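Local coordinates for protein sugar isomerase (Sinorhizobium meliloti, PDB 3QC0) that binds zinc in a TIM barrel of the xylose isomerase-like family and probably interconverts sugars as an isomerase, at residues D90-L95 against A135-A140; G106-S111 against D115-M120; R219-D224 against D261-T266. All coordinates share one frame; numbering follows the deposited sequence.

Contact 1: residues D90-L95 against A135-A140; sequences DEAAEL and AGVPLA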
ATOM      1  N   ASP A  90      23.463  -8.218  18.605  1.00 15.14           N
ATOM      2  CA  ASP A  90      24.751  -7.964  19.266  1.00 15.78           C
ATOM      3  C   ASP A  90      25.251  -6.529  18.967  1.00 16.70           C
ATOM      4  O   ASP A  90      25.796  -5.837  19.833  1.00 17.13           O
ATOM      5  CB  ASP A  90      25.790  -8.996  18.851  1.00 16.25           C
ATOM      6  CG  ASP A  90      25.473 -10.392  19.320  1.00 16.83           C
ATOM      7  OD1 ASP A  90      24.520 -10.623  20.130  1.00 17.82           O
ATOM      8  OD2 ASP A  90      26.202 -11.301  18.869  1.00 20.62           O
ATOM      9  N   GLU A  91      25.109  -6.109  17.714  1.00 15.99           N
ATOM     10  CA  GLU A  91      25.451  -4.769  17.280  1.00 17.29           C
ATOM     11  C   GLU A  91      24.618  -3.725  18.028  1.00 16.68           C
ATOM     12  O   GLU A  91      25.153  -2.747  18.562  1.00 19.56           O
ATOM     13  CB  GLU A  91      25.294  -4.640  15.764  1.00 16.90           C
ATOM     14  CG  GLU A  91      26.188  -5.562  14.951  1.00 18.19           C
ATOM     15  CD  GLU A  91      25.752  -5.755  13.512  1.00 21.69           C
ATOM     16  OE1 GLU A  91      25.046  -4.867  12.999  1.00 20.81           O
ATOM     17  OE2 GLU A  91      26.112  -6.819  12.917  1.00 24.30           O
ATOM     18  N   ALA A  92      23.302  -3.926  18.077  1.00 17.03           N
ATOM     19  CA  ALA A  92      22.428  -3.021  18.777  1.00 17.31           C
ATOM     20  C   ALA A  92      22.810  -2.890  20.239  1.00 18.59           C
ATOM     21  O   ALA A  92      22.770  -1.794  20.797  1.00 19.87           O
ATOM     22  CB  ALA A  92      20.912  -3.456  18.638  1.00 16.74           C
ATOM     23  N   ALA A  93      23.115  -4.019  20.856  1.00 18.52           N
ATOM     24  CA  ALA A  93      23.505  -4.040  22.289  1.00 19.73           C
ATOM     25  C   ALA A  93      24.781  -3.240  22.497  1.00 20.95           C
ATOM     26  O   ALA A  93      24.836  -2.422  23.410  1.00 22.54           O
ATOM     27  CB  ALA A  93      23.669  -5.464  22.751  1.00 18.93           C
ATOM     28  N   GLU A  94      25.765  -3.434  21.631  1.00 21.55           N
ATOM     29  CA  GLU A  94      27.046  -2.704  21.737  0.54 22.64           C
ATOM     30  C   GLU A  94      26.836  -1.198  21.653  1.00 23.43           C
ATOM     31  O   GLU A  94      27.493  -0.403  22.350  1.00 24.39           O
ATOM     32  CB  GLU A  94      28.003  -3.136  20.638  0.54 23.55           C
ATOM     33  CG  GLU A  94      29.315  -2.330  20.579  0.54 25.63           C
ATOM     34  CD  GLU A  94      30.134  -2.429  21.874  0.54 28.66           C
ATOM     35  OE1 GLU A  94      30.143  -3.497  22.503  0.54 28.25           O
ATOM     36  OE2 GLU A  94      30.759  -1.422  22.249  0.54 30.53           O
ATOM     37  N   LEU A  95      25.923  -0.774  20.776  1.00 21.77           N
ATOM     38  CA  LEU A  95      25.649   0.631  20.563  1.00 22.58           C
ATOM     39  C   LEU A  95      24.612   1.234  21.532  1.00 22.64           C
ATOM     40  O   LEU A  95      24.290   2.420  21.437  1.00 24.82           O
ATOM     41  CB  LEU A  95      25.235   0.865  19.116  1.00 22.54           C
ATOM     42  CG  LEU A  95      26.219   0.396  18.046  1.00 22.89           C
ATOM     43  CD1 LEU A  95      25.593   0.534  16.643  1.00 24.99           C
ATOM     44  CD2 LEU A  95      27.556   1.177  18.177  1.00 25.41           C
ATOM     45  N   ALA A 135      20.186 -10.020  25.609  1.00 18.65           N
ATOM     46  CA  ALA A 135      21.001  -8.854  25.312  1.00 18.37           C
ATOM     47  C   ALA A 135      20.427  -7.539  25.791  1.00 20.09           C
ATOM     48  O   ALA A 135      21.118  -6.513  25.753  1.00 21.57           O
ATOM     49  CB  ALA A 135      21.328  -8.780  23.754  1.00 18.59           C
ATOM     50  N   GLY A 136      19.161  -7.544  26.223  1.00 19.40           N
ATOM     51  CA  GLY A 136      18.480  -6.303  26.565  1.00 20.59           C
ATOM     52  C   GLY A 136      18.107  -5.426  25.367  1.00 20.11           C
ATOM     53  O   GLY A 136      18.005  -4.208  25.514  1.00 22.47           O
ATOM     54  N   VAL A 137      17.844  -6.043  24.216  1.00 18.17           N
ATOM     55  CA  VAL A 137      17.553  -5.300  22.979  1.00 16.95           C
ATOM     56  C   VAL A 137      16.072  -5.546  22.580  1.00 16.68           C
ATOM     57  O   VAL A 137      15.725  -6.635  22.104  1.00 16.26           O
ATOM     58  CB  VAL A 137      18.481  -5.699  21.832  1.00 16.21           C
ATOM     59  CG1 VAL A 137      18.088  -4.954  20.507  1.00 15.61           C
ATOM     60  CG2 VAL A 137      19.959  -5.434  22.170  1.00 16.51           C
ATOM     61  N   PRO A 138      15.211  -4.531  22.774  1.00 16.89           N
ATOM     62  CA  PRO A 138      13.817  -4.663  22.273  1.00 15.73           C
ATOM     63  C   PRO A 138      13.802  -4.848  20.772  1.00 15.37           C
ATOM     64  O   PRO A 138      14.589  -4.205  20.081  1.00 14.68           O
ATOM     65  CB  PRO A 138      13.180  -3.331  22.660  1.00 16.66           C
ATOM     66  CG  PRO A 138      14.028  -2.899  23.898  1.00 17.18           C
ATOM     67  CD  PRO A 138      15.416  -3.244  23.473  1.00 17.84           C
ATOM     68  N   LEU A 139      12.940  -5.747  20.304  1.00 13.45           N
ATOM     69  CA  LEU A 139      12.765  -5.941  18.862  1.00 12.90           C
ATOM     70  C   LEU A 139      11.569  -5.118  18.431  1.00 13.98           C
ATOM     71  O   LEU A 139      10.486  -5.292  18.971  1.00 14.56           O
ATOM     72  CB  LEU A 139      12.531  -7.418  18.537  1.00 12.80           C
ATOM     73  CG  LEU A 139      13.704  -8.359  18.888  1.00 13.00           C
ATOM     74  CD1 LEU A 139      13.376  -9.827  18.504  1.00 14.11           C
ATOM     75  CD2 LEU A 139      15.055  -7.888  18.266  1.00 13.83           C
ATOM     76  N   ALA A 140      11.746  -4.271  17.427  1.00 13.53           N
ATOM     77  CA  ALA A 140      10.676  -3.410  16.927  1.00 13.72           C
ATOM     78  C   ALA A 140      10.271  -3.865  15.546  1.00 13.45           C
ATOM     79  O   ALA A 140      10.974  -3.592  14.569  1.00 13.83           O
ATOM     80  CB  ALA A 140      11.134  -1.926  16.891  1.00 13.71           C
TER

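Contact 2: residues G106-S111 against D115-M120; sequences GLPGGS and DAARRM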
ATOM      1  N   GLY A 106      10.250 -10.144   2.281  1.00 13.96           N
ATOM      2  CA  GLY A 106       9.166 -10.487   1.360  1.00 14.37           C
ATOM      3  C   GLY A 106       8.998 -11.995   1.172  1.00 14.95           C
ATOM      4  O   GLY A 106       9.471 -12.825   1.969  1.00 16.30           O
ATOM      5  N   LEU A 107       8.318 -12.354   0.101  1.00 14.97           N
ATOM      6  CA  LEU A 107       8.117 -13.744  -0.253  1.00 15.26           C
ATOM      7  C   LEU A 107       9.464 -14.426  -0.501  1.00 17.17           C
ATOM      8  O   LEU A 107      10.357 -13.817  -1.109  1.00 18.06           O
ATOM      9  CB  LEU A 107       7.253 -13.835  -1.526  1.00 15.13           C
ATOM     10  CG  LEU A 107       5.790 -13.487  -1.301  1.00 16.63           C
ATOM     11  CD1 LEU A 107       5.188 -13.038  -2.667  1.00 17.54           C
ATOM     12  CD2 LEU A 107       5.005 -14.667  -0.739  1.00 18.42           C
ATOM     13  N   PRO A 108       9.583 -15.704  -0.119  1.00 17.86           N
ATOM     14  CA  PRO A 108      10.705 -16.506  -0.565  1.00 20.52           C
ATOM     15  C   PRO A 108      10.723 -16.565  -2.069  1.00 23.02           C
ATOM     16  O   PRO A 108       9.637 -16.546  -2.711  1.00 23.01           O
ATOM     17  CB  PRO A 108      10.411 -17.897   0.012  1.00 21.27           C
ATOM     18  CG  PRO A 108       9.462 -17.712   1.048  1.00 20.49           C
ATOM     19  CD  PRO A 108       8.683 -16.444   0.771  1.00 18.41           C
ATOM     20  N   GLY A 109      11.894 -16.614  -2.684  1.00 23.93           N
ATOM     21  CA  GLY A 109      11.916 -16.628  -4.150  1.00 26.05           C
ATOM     22  C   GLY A 109      11.051 -17.717  -4.774  1.00 26.77           C
ATOM     23  O   GLY A 109      11.086 -18.870  -4.334  1.00 29.33           O
ATOM     24  N   GLY A 110      10.279 -17.319  -5.776  0.57 26.75           N
ATOM     25  CA  GLY A 110       9.330 -18.171  -6.501  0.57 26.38           C
ATOM     26  C   GLY A 110       7.951 -18.362  -5.867  0.57 24.36           C
ATOM     27  O   GLY A 110       6.981 -18.738  -6.535  0.57 24.35           O
ATOM     28  N   SER A 111       7.845 -18.110  -4.578  1.00 21.93           N
ATOM     29  CA  SER A 111       6.641 -18.447  -3.878  1.00 20.07           C
ATOM     30  C   SER A 111       5.564 -17.390  -4.040  1.00 18.89           C
ATOM     31  O   SER A 111       5.851 -16.188  -4.183  1.00 18.31           O
ATOM     32  CB  SER A 111       6.948 -18.612  -2.381  1.00 19.03           C
ATOM     33  OG  SER A 111       5.767 -18.969  -1.640  1.00 19.10           O
ATOM     34  N   ASP A 115       0.780 -16.147   3.093  1.00 15.34           N
ATOM     35  CA  ASP A 115       0.523 -16.556   4.461  1.00 15.30           C
ATOM     36  C   ASP A 115       1.694 -17.345   5.059  1.00 15.74           C
ATOM     37  O   ASP A 115       2.036 -17.163   6.248  1.00 15.76           O
ATOM     38  CB  ASP A 115      -0.764 -17.389   4.581  1.00 17.53           C
ATOM     39  CG  ASP A 115      -2.031 -16.613   4.289  1.00 20.29           C
ATOM     40  OD1 ASP A 115      -2.006 -15.394   4.080  1.00 21.83           O
ATOM     41  OD2 ASP A 115      -3.111 -17.299   4.294  1.00 23.75           O
ATOM     42  N   ALA A 116       2.305 -18.226   4.275  1.00 15.13           N
ATOM     43  CA  ALA A 116       3.458 -18.983   4.736  1.00 16.10           C
ATOM     44  C   ALA A 116       4.622 -18.066   5.005  1.00 15.19           C
ATOM     45  O   ALA A 116       5.369 -18.264   5.996  1.00 14.94           O
ATOM     46  CB  ALA A 116       3.860 -20.074   3.711  1.00 16.49           C
ATOM     47  N   ALA A 117       4.842 -17.090   4.131  1.00 14.60           N
ATOM     48  CA  ALA A 117       5.927 -16.108   4.368  1.00 13.15           C
ATOM     49  C   ALA A 117       5.708 -15.435   5.726  1.00 13.27           C
ATOM     50  O   ALA A 117       6.617 -15.217   6.501  1.00 12.85           O
ATOM     51  CB  ALA A 117       5.983 -15.071   3.237  1.00 13.77           C
ATOM     52  N   ARG A 118       4.481 -15.062   6.009  1.00 12.51           N
ATOM     53  CA  ARG A 118       4.170 -14.403   7.270  1.00 13.32           C
ATOM     54  C   ARG A 118       4.380 -15.335   8.461  1.00 13.36           C
ATOM     55  O   ARG A 118       4.898 -14.887   9.487  1.00 14.45           O
ATOM     56  CB  ARG A 118       2.750 -13.841   7.205  1.00 13.56           C
ATOM     57  CG  ARG A 118       2.716 -12.626   6.286  1.00 14.44           C
ATOM     58  CD  ARG A 118       1.323 -12.222   5.834  1.00 13.80           C
ATOM     59  NE  ARG A 118       1.428 -10.949   5.157  1.00 12.68           N
ATOM     60  CZ  ARG A 118       0.577 -10.450   4.275  1.00 13.67           C
ATOM     61  NH1 ARG A 118      -0.561 -11.063   4.046  1.00 13.95           N
ATOM     62  NH2 ARG A 118       0.838  -9.292   3.693  1.00 13.26           N
ATOM     63  N   ARG A 119       4.021 -16.617   8.311  1.00 13.51           N
ATOM     64  CA  ARG A 119       4.343 -17.588   9.366  1.00 14.74           C
ATOM     65  C   ARG A 119       5.859 -17.659   9.597  1.00 14.41           C
ATOM     66  O   ARG A 119       6.321 -17.777  10.742  1.00 14.20           O
ATOM     67  CB  ARG A 119       3.807 -18.977   9.059  1.00 16.33           C
ATOM     68  CG  ARG A 119       2.301 -19.054   9.143  1.00 20.43           C
ATOM     69  CD  ARG A 119       1.792 -20.489   9.117  1.00 25.56           C
ATOM     70  NE  ARG A 119       2.155 -21.207   7.893  1.00 26.42           N
ATOM     71  CZ  ARG A 119       1.420 -21.230   6.777  1.00 29.17           C
ATOM     72  NH1 ARG A 119       0.294 -20.551   6.684  1.00 27.92           N
ATOM     73  NH2 ARG A 119       1.838 -21.940   5.742  1.00 32.32           N
HETATM   74  N   MSE A 120       6.644 -17.619   8.540  1.00 14.41           N
HETATM   75  CA  MSE A 120       8.137 -17.639   8.670  1.00 14.28           C
HETATM   76  C   MSE A 120       8.640 -16.429   9.394  1.00 12.72           C
HETATM   77  O   MSE A 120       9.598 -16.520  10.144  1.00 12.30           O
HETATM   78  CB  MSE A 120       8.802 -17.732   7.317  1.00 14.09           C
HETATM   79  CG  MSE A 120       8.535 -19.002   6.537  1.00 14.86           C
HETATM   80 SE   MSE A 120       9.224 -18.935   4.759  0.75 14.37          SE
HETATM   81  CE  MSE A 120       8.631 -20.646   4.122  1.00 21.60           C
TER

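Contact 3: residues R219-D224 against D261-T266; sequences RGMMGD and DEVIAT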
ATOM      1  N   ARG A 219      10.609   9.680  -0.483  1.00 18.02           N
ATOM      2  CA  ARG A 219      10.009  10.182   0.746  1.00 17.72           C
ATOM      3  C   ARG A 219      10.161  11.696   0.823  1.00 18.55           C
ATOM      4  O   ARG A 219      11.172  12.254   0.340  1.00 19.16           O
ATOM      5  CB  ARG A 219      10.625   9.585   2.000  1.00 17.99           C
ATOM      6  CG  ARG A 219      10.550   8.089   2.118  1.00 17.13           C
ATOM      7  CD  ARG A 219      10.871   7.670   3.535  1.00 16.12           C
ATOM      8  NE  ARG A 219      10.754   6.242   3.752  1.00 16.20           N
ATOM      9  CZ  ARG A 219      10.664   5.669   4.947  1.00 17.31           C
ATOM     10  NH1 ARG A 219      10.784   6.382   6.063  1.00 16.96           N
ATOM     11  NH2 ARG A 219      10.499   4.355   5.031  1.00 21.29           N
ATOM     12  N   GLY A 220       9.195  12.350   1.452  1.00 18.20           N
ATOM     13  CA  GLY A 220       9.192  13.801   1.606  1.00 19.07           C
ATOM     14  C   GLY A 220       9.767  14.267   2.917  1.00 19.15           C
ATOM     15  O   GLY A 220       9.734  13.546   3.932  1.00 19.22           O
HETATM   16  N   MSE A 221      10.342  15.473   2.890  1.00 19.57           N
HETATM   17  CA  MSE A 221      10.596  16.206   4.092  1.00 20.12           C
HETATM   18  C   MSE A 221       9.251  16.527   4.748  1.00 20.49           C
HETATM   19  O   MSE A 221       8.272  16.879   4.072  1.00 20.01           O
HETATM   20  CB  MSE A 221      11.330  17.500   3.724  1.00 20.79           C
HETATM   21  CG  MSE A 221      11.645  18.437   4.861  1.00 22.49           C
HETATM   22 SE   MSE A 221      12.788  17.762   6.254  0.75 20.62          SE
HETATM   23  CE  MSE A 221      14.394  17.723   5.088  1.00 22.21           C
HETATM   24  N   MSE A 222       9.217  16.448   6.054  1.00 19.86           N
HETATM   25  CA  MSE A 222       8.004  16.735   6.811  1.00 20.44           C
HETATM   26  C   MSE A 222       7.445  18.090   6.435  1.00 21.09           C
HETATM   27  O   MSE A 222       8.149  19.088   6.494  1.00 21.89           O
HETATM   28  CB  MSE A 222       8.274  16.752   8.306  1.00 20.65           C
HETATM   29  CG  MSE A 222       8.638  15.454   8.917  1.00 18.78           C
HETATM   30 SE   MSE A 222      10.521  14.953   8.756  0.75 16.84          SE
HETATM   31  CE  MSE A 222      11.384  16.420   9.603  1.00 17.82           C
ATOM     32  N   GLY A 223       6.169  18.140   6.085  1.00 20.02           N
ATOM     33  CA  GLY A 223       5.495  19.359   5.653  1.00 20.78           C
ATOM     34  C   GLY A 223       5.428  19.577   4.156  1.00 20.64           C
ATOM     35  O   GLY A 223       4.687  20.461   3.698  1.00 22.21           O
ATOM     36  N   ASP A 224       6.202  18.825   3.386  1.00 20.18           N
ATOM     37  CA  ASP A 224       6.168  18.934   1.938  1.00 20.63           C
ATOM     38  C   ASP A 224       5.086  18.032   1.363  1.00 20.43           C
ATOM     39  O   ASP A 224       4.745  18.146   0.168  1.00 20.10           O
ATOM     40  CB  ASP A 224       7.519  18.561   1.305  1.00 20.08           C
ATOM     41  CG  ASP A 224       8.580  19.672   1.414  1.00 22.43           C
ATOM     42  OD1 ASP A 224       8.241  20.790   1.873  1.00 23.86           O
ATOM     43  OD2 ASP A 224       9.715  19.411   0.947  1.00 22.46           O
ATOM     44  N   ASP A 261      24.441  19.684   5.907  1.00 30.80           N
ATOM     45  CA  ASP A 261      24.116  20.791   6.756  1.00 31.83           C
ATOM     46  C   ASP A 261      22.708  21.380   6.549  1.00 31.47           C
ATOM     47  O   ASP A 261      21.901  21.571   7.495  1.00 29.71           O
ATOM     48  CB  ASP A 261      25.168  21.904   6.431  1.00 32.75           C
ATOM     49  CG  ASP A 261      25.126  23.012   7.356  1.00 35.87           C
ATOM     50  OD1 ASP A 261      24.484  22.912   8.384  1.00 37.30           O
ATOM     51  OD2 ASP A 261      25.854  23.975   7.114  1.00 40.15           O
ATOM     52  N   GLU A 262      22.419  21.678   5.297  1.00 31.69           N
ATOM     53  CA  GLU A 262      21.116  22.228   4.954  1.00 31.33           C
ATOM     54  C   GLU A 262      20.012  21.205   5.241  1.00 29.86           C
ATOM     55  O   GLU A 262      18.929  21.568   5.726  1.00 29.57           O
ATOM     56  CB  GLU A 262      21.069  22.630   3.496  1.00 31.94           C
ATOM     57  CG  GLU A 262      19.842  23.493   3.202  1.00 35.53           C
ATOM     58  CD  GLU A 262      19.492  23.554   1.745  1.00 40.02           C
ATOM     59  OE1 GLU A 262      20.198  22.921   0.911  1.00 44.04           O
ATOM     60  OE2 GLU A 262      18.484  24.233   1.433  1.00 41.25           O
ATOM     61  N   VAL A 263      20.286  19.935   4.955  1.00 27.84           N
ATOM     62  CA  VAL A 263      19.236  18.905   5.183  1.00 25.82           C
ATOM     63  C   VAL A 263      18.871  18.874   6.660  1.00 25.92           C
ATOM     64  O   VAL A 263      17.705  18.944   7.017  1.00 25.76           O
ATOM     65  CB  VAL A 263      19.686  17.529   4.741  1.00 24.98           C
ATOM     66  CG1 VAL A 263      18.584  16.481   5.026  1.00 25.33           C
ATOM     67  CG2 VAL A 263      20.049  17.521   3.263  1.00 25.39           C
ATOM     68  N   ILE A 264      19.883  18.821   7.536  1.00 26.87           N
ATOM     69  CA  ILE A 264      19.620  18.697   8.969  1.00 26.58           C
ATOM     70  C   ILE A 264      19.008  19.980   9.553  1.00 28.20           C
ATOM     71  O   ILE A 264      18.094  19.926  10.399  1.00 27.27           O
ATOM     72  CB  ILE A 264      20.878  18.293   9.763  1.00 26.36           C
ATOM     73  CG1 ILE A 264      21.415  16.954   9.277  1.00 27.04           C
ATOM     74  CG2 ILE A 264      20.567  18.257  11.246  1.00 25.22           C
ATOM     75  CD1 ILE A 264      20.406  15.781   9.343  1.00 25.94           C
ATOM     76  N   ALA A 265      19.490  21.133   9.087  1.00 29.42           N
ATOM     77  CA  ALA A 265      18.845  22.394   9.419  1.00 30.11           C
ATOM     78  C   ALA A 265      17.362  22.384   9.068  1.00 29.36           C
ATOM     79  O   ALA A 265      16.527  22.816   9.893  1.00 28.81           O
ATOM     80  CB  ALA A 265      19.553  23.583   8.699  1.00 31.35           C
ATOM     81  N   THR A 266      17.038  21.880   7.867  1.00 27.15           N
ATOM     82  CA  THR A 266      15.638  21.827   7.408  1.00 26.57           C
ATOM     83  C   THR A 266      14.876  20.819   8.265  1.00 25.71           C
ATOM     84  O   THR A 266      13.746  21.118   8.681  1.00 25.39           O
ATOM     85  CB  THR A 266      15.563  21.493   5.911  1.00 25.77           C
ATOM     86  OG1 THR A 266      16.364  22.455   5.169  1.00 27.92           O
ATOM     87  CG2 THR A 266      14.107  21.451   5.388  1.00 24.27           C
TER

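Contact 1: residues D90-L95 against A135-A140
A92 and A93, two methyl-bearing residues on the last turn of helix 75-94, take up A135, the last residue of helix 114-135, and V137 just beyond it. Ahead of them in the first segment, D90 reaches H131 of helix 114-135 by a hydrogen bond, a polar link between the same two helices. A92 comes next: A92 CB points at the other segment and meets V137 CG1 at 3.7 Å. A93 follows and has two partners. A93 CB lies 3.8 Å from V137 CG2, and A93 N is at 3.7 Å from the same methyl. The same A93 CB also lies 4.2 Å from A135 CB. V137 thus straddles the two alanines, CG1 nearest A92 and CG2 nearest A93; with CG1 anti to the backbone N (chi1 176°), the branch spreads along the helix surface. Both alanines being small, the chain can run close to helix 75-94, with the CA atoms of A93 and V137 6.1 Å apart. G136, whose positive phi of 72° ends the helix in a Schellman motif, makes the turn between the two partners. The side chains meet by apolar packing alone. V89, one turn back on helix 75-94, also touches A135 and V137, while A92 leans on L64 of strand 60-68. Beyond V137, A140 pairs with strand 100-103, so the contact packs an outer helix against the run into the fifth barrel strand.

Contact 2: residues G106-S111 against D115-M120
L107 and A117 bring their CA atoms within 5.6 Å as the loop of residues 106-111 passes the first turns of helix 114-135, just before a type II turn from P108 to S111 closed by S111 N to P108 O (3.0 Å). A117 is the small residue at the centre: A117 CB points at the loop and is met by P108 CD at 3.9 Å and L107 CD2 at 4.1 Å. L107 sets off away from the helix, but its CG lies anti to the carbonyl carbon (chi1 -73°), and the CD2 branch comes back to the alanine methyl. P108 is shared. While its CD rests on A117, the neighbouring ring atom P108 CG touches SE of M120, a selenomethionine, at 3.9 Å. The M120 chain is extended beyond CG, which carries its selenium from the next helical turn out to the proline. All these contacts are apolar. P71 and P73 of another loop also touch P108, and P71 touches M120 as well. L107 packs on V226 of the second subunit, and R118 hydrogen-bonds to W183 O of that subunit, so this loop and helix start, which follow strand 100-103 of the barrel, form part of the contact between the two subunits.

Contact 3: residues R219-D224 against D261-T266
M221, a selenomethionine in the loop 219-224, reaches across to T266 and V263 on one face of helix 260-274. Its side chain leaves the backbone with CG anti to N (chi1 178°), then bends twice, at chi2 and chi3, and lies alongside the T266 methyl. Three parts of the bent chain therefore meet one carbon: T266 CG2 lies 3.9 Å from M221 CG, 4.0 Å from M221 SE and 3.8 Å from M221 CE. The terminal M221 CE goes further, coming to 4.0 Å from V263 O and, more loosely, to 4.4 Å from V263 CG1, one turn earlier in the helix. T266 is turned so that its two branches do different work. CG2 is anti to the backbone N and meets the selenomethionine, whereas T266 OG1 turns back along the helix to E262 O, donating a hydrogen bond of 2.8 Å. T266 N also bonds to E262 O, and the two donors reach that carbonyl from opposite faces of its plane; OG1 is tilted 35° from the carbonyl plane. This second grip helps to fix the threonine's rotation and keeps CG2 against M221. A serine here would keep a hydroxyl for E262 O but would probably leave the bent chain of M221 without the methyl it lies against, opening a gap beside SE and CE. M221 also opens a type II turn that ends at D224. R270, further along helix 260-274, forms a salt bridge with D224 and a hydrogen bond to M222 O, while R219 hydrogen-bonds to zinc ligand D177 and to the backbone of E248, another ligand. The loop after strand 200-205 is thus fastened to the C-terminal helix outside the barrel at one end and to the metal site at the other.

How the contacts relate
Following the chain from the N terminus, helix 75-94 opens contact 1, which closes only after strand 100-103 and helix 114-135 have been traversed. Contact 2 falls within that excursion and is a short local closure, with three residues between its segments, joining the loop after strand 100-103 to the start of helix 114-135. The end of that helix then leads into contact 1. Contact 3 comes later and in series with both: it closes a loop that contains helix 229-238 and strand 245-247, tying the loop after strand 200-205 to the C-terminal helix. Contacts 1 and 3 lie on opposite sides of the chain's centre, their centres about 29 Å apart, and none of the three touches another.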